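Local coordinates for putative tRNA (Adenine(37)-N6)-methyltransferase (Pseudomonas aeruginosa, PDB 7BTU) that probably methylates the N6-threonylcarbamoyl-modified adenosine at position 37 of tRNA, using S-adenosyl-L-methionine as the methyl donor, at the interface of chains A and B. Coordinates in Å, arbitrary orientation; residue numbers count along the deposited sequence, not the author numbering. Chains: chain A/B, Putative tRNA (Adenine(37)-N6)-methyltransferase.

The four contacts are parts of one two-fold interface between two copies of TrmO. Contact 1 lies at one end, about 28 Å from contact 2 and 18 Å from contact 3, measured between centres of C-alpha atoms. Contacts 2, 3 and 4 lie about 10 to 11 Å from one another. All three include A:Tyr139, and contacts 3 and 4 also share A:Asp144. Strand 105-116 supplies residues to all four contacts, strand 61-67 to contacts 1, 2 and 3. Each contact has a twin with the chains exchanged. Together they suggest a dimer, although the structure alone does not prove that it forms in solution.

Contact 1: the interface of chains A and B. Residues chain A 7-10, 103, 105; chain B 9-12, 67.
A:His9 and B:Val11 pair through their backbones in a short antiparallel bridge between the two 9-11 strands. The N of B:Val11 gives a nearly straight bond to the O of A:His9 (2.9 Å, 171° at H). The N of A:His9 returns one to the O of B:Val11.

The side-chain amide of A:Asn103 grips the backbone of B:Ser12 at two points. Its ND2 donates to the B:Ser12 O at 2.8 Å, with that oxygen close to the amide plane. Its OD1 accepts from the B:Ser12 N at 3.0 Å. The two bonds should fix the rotation of the amide. The B:Ser12 hydroxyl OG donates to the O of A:Met7, a poorly ordered residue, at 2.7 Å. The backbone O of A:Asn103 takes a bond from the imidazole NE2 of B:His9 at 2.8 Å. The oxygen lies in the imidazole plane, but NE2 stands above the carbonyl plane.

Water 1 joins A:Asn103 OD1 to B:Ser10 O, and water 2 joins the hydroxyls of A:Ser10 and B:Ser10.

Apolar packing lies beside the strands. The CG of A:His9 is anti to the backbone N (chi1 175°), and the ring lies alongside B:Val11, whose CG2 sits at its edge. B:Leu67 covers one ring face, with its CD2 3.5 Å from A:His9 CD2.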
# COMPACT_ATOMS: atom_id res chain seq x y z
N MET A 7 18.14 -13.79 -6.21
CA MET A 7 17.13 -13.65 -7.25
C MET A 7 17.02 -12.20 -7.72
O MET A 7 17.11 -11.26 -6.91
CB MET A 7 15.79 -14.14 -6.71
CG MET A 7 14.56 -13.91 -7.57
SD MET A 7 13.03 -13.72 -6.61
CE MET A 7 12.95 -15.27 -5.72
N THR A 8 16.81 -12.00 -9.02
CA THR A 8 16.52 -10.67 -9.56
C THR A 8 15.22 -10.74 -10.34
O THR A 8 14.82 -11.82 -10.80
CB THR A 8 17.63 -10.18 -10.50
OG1 THR A 8 17.87 -11.20 -11.50
CG2 THR A 8 18.91 -9.96 -9.70
N HIS A 9 14.57 -9.60 -10.46
CA HIS A 9 13.30 -9.42 -11.14
C HIS A 9 13.31 -8.05 -11.80
O HIS A 9 13.51 -7.05 -11.11
CB HIS A 9 12.14 -9.49 -10.11
CG HIS A 9 10.79 -9.20 -10.68
ND1 HIS A 9 10.13 -10.07 -11.53
CD2 HIS A 9 9.97 -8.13 -10.54
CE1 HIS A 9 8.96 -9.57 -11.86
NE2 HIS A 9 8.83 -8.39 -11.27
N SER A 10 13.04 -7.96 -13.11
CA SER A 10 13.00 -6.67 -13.79
C SER A 10 11.59 -6.13 -13.82
O SER A 10 10.63 -6.87 -14.07
CB SER A 10 13.52 -6.74 -15.23
OG SER A 10 14.69 -7.53 -15.24
N ASN A 103 14.90 -1.20 -2.62
CA ASN A 103 14.54 -1.57 -3.98
C ASN A 103 13.99 -0.42 -4.80
O ASN A 103 13.59 -0.63 -5.95
CB ASN A 103 13.55 -2.73 -3.94
CG ASN A 103 14.29 -4.04 -3.89
OD1 ASN A 103 15.15 -4.30 -4.74
ND2 ASN A 103 14.02 -4.86 -2.84
N ILE A 105 11.24 1.30 -4.75
CA ILE A 105 9.81 1.29 -5.09
C ILE A 105 9.03 1.98 -3.99
O ILE A 105 9.14 1.61 -2.81
CB ILE A 105 9.30 -0.14 -5.31
CG1 ILE A 105 10.01 -0.66 -6.55
CG2 ILE A 105 7.76 -0.13 -5.58
CD1 ILE A 105 9.79 -2.15 -6.83
N HIS B 9 14.23 -1.67 -14.40
CA HIS B 9 14.81 -1.51 -13.07
C HIS B 9 14.84 -2.88 -12.40
O HIS B 9 13.86 -3.62 -12.48
CB HIS B 9 13.99 -0.52 -12.23
CG HIS B 9 14.40 -0.43 -10.79
ND1 HIS B 9 15.62 0.08 -10.40
CD2 HIS B 9 13.76 -0.80 -9.64
CE1 HIS B 9 15.72 0.02 -9.07
NE2 HIS B 9 14.60 -0.49 -8.59
N SER B 10 15.96 -3.25 -11.82
CA SER B 10 16.11 -4.57 -11.21
C SER B 10 15.82 -4.49 -9.72
O SER B 10 16.31 -3.58 -9.04
CB SER B 10 17.51 -5.13 -11.47
OG SER B 10 17.57 -6.48 -11.01
N VAL B 11 15.00 -5.42 -9.21
CA VAL B 11 14.78 -5.51 -7.77
C VAL B 11 15.20 -6.90 -7.30
O VAL B 11 15.23 -7.87 -8.07
CB VAL B 11 13.31 -5.21 -7.38
CG1 VAL B 11 12.94 -3.78 -7.84
CG2 VAL B 11 12.36 -6.26 -7.96
N SER B 12 15.51 -7.00 -6.01
CA SER B 12 15.88 -8.27 -5.39
C SER B 12 15.26 -8.37 -4.00
O SER B 12 15.13 -7.36 -3.31
CB SER B 12 17.41 -8.37 -5.22
OG SER B 12 18.03 -8.78 -6.40
N LEU B 67 6.67 -10.09 -4.27
CA LEU B 67 6.57 -10.58 -5.63
C LEU B 67 5.54 -11.69 -5.68
O LEU B 67 5.61 -12.61 -4.86
CB LEU B 67 7.91 -11.13 -6.09
CG LEU B 67 9.01 -10.08 -6.36
CD1 LEU B 67 10.28 -10.75 -6.78
CD2 LEU B 67 8.54 -9.13 -7.44
O HOH W 1 16.76 -2.46 -6.51
O HOH W 2 16.44 -7.77 -13.36

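Contact 2: the interface of chains A and B. Residues chain A 32, 60-61, 109, 111, 139; chain B 143, 146, 148-150.
B:Val146 packs its two methyl branches against A:His61, A:Leu32 and A:Tyr139 in this interface patch of a TrmO-family methyltransferase. Its CG1 is anti to the backbone N (chi1 178°) and lies over one face of the A:His61 imidazole, 3.8 Å from the ring centroid. The other branch, CG2, meets A:Leu32 CD1 at 3.5 Å, and the two side chains cross at about a right angle. CG2 also faces A:Val109 tip to tip. The backbone N of B:Val146 donates to the phenol OH of A:Tyr139 at 3.1 Å.

B:Ala149 places its CB between two rings. The methyl is 3.5 Å from A:His61 ND1 and the same distance from A:Tyr139 CD1.

The A:Ser60 hydroxyl lies in the A:His61 ring plane, with OG 2.7 Å from ND1. A:Arg111 CG lies loosely over the rim of the face opposite B:Val146, but A:His61 CE1 lies over its guanidinium. A:Ser60 and B:Val146 probably do most to limit rotation of the imidazole.

A:Ser60 also clasps the backbone of the poorly ordered B:Arg150. The B:Arg150 N gives a nearly straight bond to A:Ser60 OG (2.8 Å, 174° at H). The B:Arg150 O accepts from A:Ser60 N and can accept from OG, on a lone pair. The hydroxyl's one hydrogen may go to this oxygen or to A:His61 ND1. Water 3 links B:Arg150 O to A:Tyr139 O. Water 4 bridges A:Arg111 NH2 and the backbone O of the poorly ordered B:Asp148.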
# COMPACT_ATOMS: atom_id res chain seq x y z
N LEU A 32 -3.51 13.95 0.88
CA LEU A 32 -4.94 13.84 0.66
C LEU A 32 -5.70 15.05 1.18
O LEU A 32 -6.84 15.26 0.76
CB LEU A 32 -5.48 12.54 1.30
CG LEU A 32 -5.00 11.28 0.57
CD1 LEU A 32 -5.56 10.01 1.21
CD2 LEU A 32 -5.30 11.27 -0.97
N SER A 60 -12.99 5.08 -5.90
CA SER A 60 -12.74 6.50 -5.66
C SER A 60 -11.26 6.80 -5.54
O SER A 60 -10.83 7.91 -5.89
CB SER A 60 -13.43 6.97 -4.38
OG SER A 60 -12.86 6.29 -3.27
N HIS A 61 -10.47 5.82 -5.08
CA HIS A 61 -9.04 6.01 -4.78
C HIS A 61 -8.23 4.82 -5.30
O HIS A 61 -8.71 3.68 -5.27
CB HIS A 61 -8.76 6.14 -3.25
CG HIS A 61 -9.32 7.39 -2.62
ND1 HIS A 61 -10.66 7.58 -2.35
CD2 HIS A 61 -8.69 8.52 -2.18
CE1 HIS A 61 -10.85 8.77 -1.82
NE2 HIS A 61 -9.66 9.37 -1.70
N VAL A 109 -1.40 6.31 -2.02
CA VAL A 109 -2.80 6.30 -2.43
C VAL A 109 -3.19 7.71 -2.84
O VAL A 109 -2.82 8.68 -2.17
CB VAL A 109 -3.72 5.78 -1.31
CG1 VAL A 109 -3.49 6.59 -0.02
CG2 VAL A 109 -5.20 5.86 -1.75
N ARG A 111 -6.46 10.17 -4.95
CA ARG A 111 -7.86 10.17 -5.41
C ARG A 111 -7.90 10.06 -6.93
O ARG A 111 -7.20 10.79 -7.63
CB ARG A 111 -8.58 11.45 -4.97
CG ARG A 111 -10.00 11.45 -5.47
CD ARG A 111 -10.81 12.60 -4.96
NE ARG A 111 -11.28 12.41 -3.59
CZ ARG A 111 -12.33 11.68 -3.24
NH1 ARG A 111 -13.03 11.03 -4.17
NH2 ARG A 111 -12.67 11.59 -1.95
N TYR A 139 -8.13 1.04 -4.29
CA TYR A 139 -8.16 1.10 -2.83
C TYR A 139 -9.41 0.34 -2.36
O TYR A 139 -10.53 0.59 -2.84
CB TYR A 139 -8.22 2.55 -2.36
CG TYR A 139 -8.05 2.71 -0.87
CD1 TYR A 139 -9.14 2.65 -0.04
CD2 TYR A 139 -6.79 2.92 -0.31
CE1 TYR A 139 -8.99 2.77 1.36
CE2 TYR A 139 -6.63 3.08 1.07
CZ TYR A 139 -7.72 2.97 1.90
OH TYR A 139 -7.55 3.05 3.27
N ALA B 143 -2.34 8.60 6.67
CA ALA B 143 -2.08 8.58 5.24
C ALA B 143 -2.74 7.40 4.52
O ALA B 143 -3.15 7.56 3.37
CB ALA B 143 -0.57 8.54 4.94
N VAL B 146 -8.21 5.74 4.58
CA VAL B 146 -8.83 6.84 3.85
C VAL B 146 -10.33 6.76 4.10
O VAL B 146 -11.04 5.94 3.50
CB VAL B 146 -8.51 6.77 2.36
CG1 VAL B 146 -9.25 7.94 1.64
CG2 VAL B 146 -6.95 6.90 2.14
N ASP B 148 -12.93 8.58 3.53
CA ASP B 148 -13.87 8.89 2.45
C ASP B 148 -13.83 7.91 1.28
O ASP B 148 -14.58 8.13 0.31
CB ASP B 148 -13.62 10.30 1.95
CG ASP B 148 -14.01 11.35 2.95
OD1 ASP B 148 -14.70 11.01 3.94
OD2 ASP B 148 -13.62 12.51 2.76
N ALA B 149 -12.94 6.92 1.26
CA ALA B 149 -12.79 6.06 0.08
C ALA B 149 -13.99 5.12 -0.08
O ALA B 149 -14.56 4.62 0.89
CB ALA B 149 -11.49 5.25 0.13
N ARG B 150 -14.37 4.89 -1.33
CA ARG B 150 -15.49 4.04 -1.71
C ARG B 150 -15.04 3.10 -2.81
O ARG B 150 -14.24 3.47 -3.68
CB ARG B 150 -16.66 4.87 -2.19
CG ARG B 150 -17.18 5.85 -1.16
CD ARG B 150 -17.69 5.09 0.08
NE ARG B 150 -18.29 5.98 1.08
CZ ARG B 150 -17.61 6.58 2.05
NH1 ARG B 150 -16.29 6.40 2.17
NH2 ARG B 150 -18.24 7.38 2.91
O HOH W 3 -11.48 3.42 -3.32
O HOH W 4 -14.56 9.65 -1.67

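Contact 3: the interface of chains A and B. Residues chain A 63, 65, 107, 137-139, 144; chain B 63, 97, 107.
A:Trp63 and B:Trp63 meet tip to tip near the two-fold axis. Their six-membered rings pack edge-to-face, with planes 68° apart. A:Trp63 CH2 and B:Trp63 CZ2 are 3.6 Å apart.

The two Gln107 amides lie over these rings. A:Gln107 NE2 stands over the face of B:Trp63, 3.6 Å from its CD2. B:Gln107 NE2 stands over A:Trp63, 3.3 Å from CD1, with the amide steeply inclined to the ring. The two glutamines reach their places by different rotamers. The CG of A:Gln107 is anti to the backbone N (chi1 169°), whereas in B:Gln107 it lies between the backbone N and the carbonyl carbon (chi1 61°). A:Gln107 NE2 and B:Gln107 OE1 come within 3.2 Å. The aliphatic chain of A:Lys137 slides past B:Gln107 in the opposite direction.

The charged contact joins A:Asp144 and B:Arg97 tip to tip as a salt bridge. B:Arg97 is poorly ordered and the modelled approach is too close, so its detail is doubtful. A:Asp144 OD2 also accepts from the indole NE1 of A:Trp63 at 2.8 Å. This bond lies in the indole plane but meets the carboxylate from above. Water 5 links A:Asp144 OD1 to B:Gln107 NE2, which lies 2.8 Å from the water oxygen.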
# COMPACT_ATOMS: atom_id res chain seq x y z
N TRP A 63 -4.16 2.88 -5.30
CA TRP A 63 -2.74 2.77 -4.95
C TRP A 63 -1.92 2.85 -6.22
O TRP A 63 -2.21 2.14 -7.19
CB TRP A 63 -2.46 1.41 -4.32
CG TRP A 63 -3.11 1.28 -2.98
CD1 TRP A 63 -4.24 0.55 -2.67
CD2 TRP A 63 -2.68 1.92 -1.76
NE1 TRP A 63 -4.52 0.67 -1.30
CE2 TRP A 63 -3.57 1.49 -0.73
CE3 TRP A 63 -1.61 2.77 -1.43
CZ2 TRP A 63 -3.44 1.92 0.59
CZ3 TRP A 63 -1.47 3.21 -0.10
CH2 TRP A 63 -2.38 2.79 0.88
N LEU A 65 2.00 2.07 -7.35
CA LEU A 65 3.37 1.68 -7.07
C LEU A 65 4.26 2.40 -8.09
O LEU A 65 3.92 2.46 -9.27
CB LEU A 65 3.61 0.18 -7.20
CG LEU A 65 2.71 -0.65 -6.24
CD1 LEU A 65 3.08 -2.12 -6.42
CD2 LEU A 65 2.84 -0.27 -4.74
N GLN A 107 4.99 3.54 -2.74
CA GLN A 107 3.58 3.25 -2.78
C GLN A 107 2.84 4.48 -2.26
O GLN A 107 3.17 5.01 -1.20
CB GLN A 107 3.34 1.99 -1.88
CG GLN A 107 1.91 1.69 -1.60
CD GLN A 107 1.72 0.56 -0.59
OE1 GLN A 107 2.69 -0.13 -0.21
NE2 GLN A 107 0.48 0.37 -0.15
N LYS A 137 -3.60 -0.16 -8.34
CA LYS A 137 -4.50 -1.07 -7.64
C LYS A 137 -5.65 -0.27 -7.07
O LYS A 137 -5.41 0.82 -6.53
CB LYS A 137 -3.77 -1.80 -6.49
CG LYS A 137 -2.60 -2.70 -6.93
CD LYS A 137 -1.81 -3.24 -5.69
CE LYS A 137 -0.92 -4.44 -6.06
NZ LYS A 137 0.13 -4.04 -6.93
N PRO A 138 -6.89 -0.78 -7.10
CA PRO A 138 -7.99 -0.09 -6.42
C PRO A 138 -7.75 -0.06 -4.91
O PRO A 138 -7.24 -1.02 -4.33
CB PRO A 138 -9.24 -0.93 -6.77
CG PRO A 138 -8.64 -2.35 -6.99
CD PRO A 138 -7.30 -2.08 -7.67
N TYR A 139 -8.13 1.04 -4.29
CA TYR A 139 -8.16 1.10 -2.83
C TYR A 139 -9.41 0.34 -2.36
O TYR A 139 -10.53 0.59 -2.84
CB TYR A 139 -8.22 2.55 -2.36
CG TYR A 139 -8.05 2.71 -0.87
CD1 TYR A 139 -9.14 2.65 -0.04
CD2 TYR A 139 -6.79 2.92 -0.31
CE1 TYR A 139 -8.99 2.77 1.36
CE2 TYR A 139 -6.63 3.08 1.07
CZ TYR A 139 -7.72 2.97 1.90
OH TYR A 139 -7.55 3.05 3.27
N ASP A 144 -7.78 -2.28 3.39
CA ASP A 144 -6.66 -1.34 3.43
C ASP A 144 -6.71 -0.34 4.57
O ASP A 144 -5.69 0.26 4.89
CB ASP A 144 -6.60 -0.51 2.13
CG ASP A 144 -6.32 -1.34 0.89
OD1 ASP A 144 -5.85 -2.48 1.02
OD2 ASP A 144 -6.61 -0.84 -0.21
N TRP B 63 3.48 -2.32 5.96
CA TRP B 63 3.27 -2.66 4.57
C TRP B 63 4.41 -3.53 4.10
O TRP B 63 5.57 -3.18 4.33
CB TRP B 63 3.22 -1.38 3.73
CG TRP B 63 1.94 -0.58 3.83
CD1 TRP B 63 1.77 0.65 4.41
CD2 TRP B 63 0.67 -0.92 3.24
NE1 TRP B 63 0.50 1.08 4.23
CE2 TRP B 63 -0.20 0.13 3.52
CE3 TRP B 63 0.21 -2.03 2.48
CZ2 TRP B 63 -1.56 0.13 3.10
CZ3 TRP B 63 -1.12 -2.03 2.03
CH2 TRP B 63 -2.00 -0.93 2.36
N ARG B 97 -7.15 -6.55 -7.57
CA ARG B 97 -5.94 -7.00 -6.90
C ARG B 97 -5.53 -8.39 -7.39
O ARG B 97 -4.93 -9.16 -6.64
CB ARG B 97 -6.15 -6.99 -5.39
CG ARG B 97 -6.45 -5.64 -4.82
CD ARG B 97 -6.92 -5.79 -3.38
NE ARG B 97 -7.06 -4.48 -2.76
CZ ARG B 97 -6.05 -3.69 -2.39
NH1 ARG B 97 -4.78 -4.08 -2.53
NH2 ARG B 97 -6.33 -2.52 -1.88
N GLN B 107 0.99 -5.91 -2.58
CA GLN B 107 1.20 -5.14 -1.37
C GLN B 107 0.32 -5.77 -0.31
O GLN B 107 -0.74 -6.31 -0.64
CB GLN B 107 0.84 -3.69 -1.53
CG GLN B 107 -0.65 -3.56 -1.89
CD GLN B 107 -1.07 -2.15 -2.12
OE1 GLN B 107 -0.35 -1.35 -2.76
NE2 GLN B 107 -2.22 -1.79 -1.55
O HOH W 5 -3.67 -3.68 0.00

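Contact 4: the interface of chains A and B. Residues chain A 139, 144-147; chain B 109, 139, 141, 144-145.
B:Tyr139 extends its phenol across the interface to the backbone of A:Asp144 and A:Val146. With CG anti to the backbone N (chi1 -177°), the ring points across to the partner chain. The hydroxyl both gives and accepts a hydrogen bond. OH donates to A:Asp144 O at 2.6 Å, on a lone pair in the carbonyl plane. It accepts from the A:Val146 N at 2.7 Å, and that bond is nearly straight (175° at H). The two bonds should hold the phenol oxygen firmly.

The ring is set edge-on to its acceptor. A:Asp144 O lies at the edge of B:Tyr139, in the ring plane. B:Asp144 CB, from the same chain, lies over one ring face. A:Val146 crosses the ring at a slant, with its CB 3.8 Å from B:Tyr139 CE1.

The symmetry-related phenol repeats the carbonyl bond. A:Tyr139 OH donates to B:Asp144 O at 2.5 Å, again on a lone pair and at the ring edge. A:Asp144 CB lies over one face of that ring.

Between the two tyrosines the chains pass close together. A:Ala145 CA and B:Ala145 CA are 4.0 Å apart. The CB of B:Ala145 lies 4.1 Å from A:Ala147 CA. B:Pro141 sits near the A:Ala147 carbonyl.

Each tyrosine lies between strand 132-138 and helix 141-144, and its hydroxyl meets the end of the partner's helix at Asp144 O and the N of Val146 in the loop after it.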
# COMPACT_ATOMS: atom_id res chain seq x y z
N TYR A 139 -8.13 1.04 -4.29
CA TYR A 139 -8.16 1.10 -2.83
C TYR A 139 -9.41 0.34 -2.36
O TYR A 139 -10.53 0.59 -2.84
CB TYR A 139 -8.22 2.55 -2.36
CG TYR A 139 -8.05 2.71 -0.87
CD1 TYR A 139 -9.14 2.65 -0.04
CD2 TYR A 139 -6.79 2.92 -0.31
CE1 TYR A 139 -8.99 2.77 1.36
CE2 TYR A 139 -6.63 3.08 1.07
CZ TYR A 139 -7.72 2.97 1.90
OH TYR A 139 -7.55 3.05 3.27
N ASP A 144 -7.78 -2.28 3.39
CA ASP A 144 -6.66 -1.34 3.43
C ASP A 144 -6.71 -0.34 4.57
O ASP A 144 -5.69 0.26 4.89
CB ASP A 144 -6.60 -0.51 2.13
CG ASP A 144 -6.32 -1.34 0.89
OD1 ASP A 144 -5.85 -2.48 1.02
OD2 ASP A 144 -6.61 -0.84 -0.21
N ALA A 145 -7.88 -0.11 5.14
CA ALA A 145 -8.07 0.92 6.17
C ALA A 145 -8.01 0.26 7.53
O ALA A 145 -8.94 -0.47 7.91
CB ALA A 145 -9.42 1.62 6.03
N VAL A 146 -6.88 0.44 8.22
CA VAL A 146 -6.71 -0.01 9.60
C VAL A 146 -6.67 1.25 10.48
O VAL A 146 -5.59 1.78 10.80
CB VAL A 146 -5.43 -0.86 9.73
CG1 VAL A 146 -5.36 -1.57 11.10
CG2 VAL A 146 -5.26 -1.81 8.54
N ALA A 147 -7.84 1.77 10.86
CA ALA A 147 -7.86 3.14 11.42
C ALA A 147 -7.21 3.22 12.81
O ALA A 147 -6.74 4.29 13.22
CB ALA A 147 -9.30 3.68 11.48
N VAL B 109 -0.84 -5.32 4.08
CA VAL B 109 -0.67 -4.75 5.42
C VAL B 109 -0.83 -5.90 6.39
O VAL B 109 -1.74 -6.72 6.24
CB VAL B 109 -1.65 -3.59 5.71
CG1 VAL B 109 -3.08 -3.92 5.34
CG2 VAL B 109 -1.59 -3.20 7.21
N TYR B 139 2.84 1.09 8.42
CA TYR B 139 1.48 1.52 8.10
C TYR B 139 1.15 2.75 8.95
O TYR B 139 1.37 2.75 10.16
CB TYR B 139 0.50 0.36 8.37
CG TYR B 139 -0.93 0.70 7.99
CD1 TYR B 139 -1.74 1.46 8.84
CD2 TYR B 139 -1.45 0.30 6.75
CE1 TYR B 139 -3.07 1.80 8.47
CE2 TYR B 139 -2.79 0.62 6.39
CZ TYR B 139 -3.56 1.38 7.22
OH TYR B 139 -4.86 1.70 6.86
N PRO B 141 -1.97 5.43 9.71
CA PRO B 141 -3.41 5.61 9.43
C PRO B 141 -3.76 6.94 8.80
O PRO B 141 -4.68 7.01 7.97
CB PRO B 141 -4.06 5.52 10.82
CG PRO B 141 -3.08 4.83 11.70
CD PRO B 141 -1.70 4.97 11.09
N ASP B 144 -2.91 6.26 5.20
CA ASP B 144 -3.27 5.00 4.54
C ASP B 144 -4.72 4.59 4.78
O ASP B 144 -5.24 3.79 4.00
CB ASP B 144 -2.35 3.88 5.02
CG ASP B 144 -0.87 4.16 4.74
OD1 ASP B 144 -0.58 4.92 3.79
OD2 ASP B 144 -0.00 3.62 5.45
N ALA B 145 -5.37 5.08 5.83
CA ALA B 145 -6.75 4.70 6.19
C ALA B 145 -7.59 5.89 5.74
O ALA B 145 -7.68 6.91 6.43
CB ALA B 145 -6.86 4.44 7.70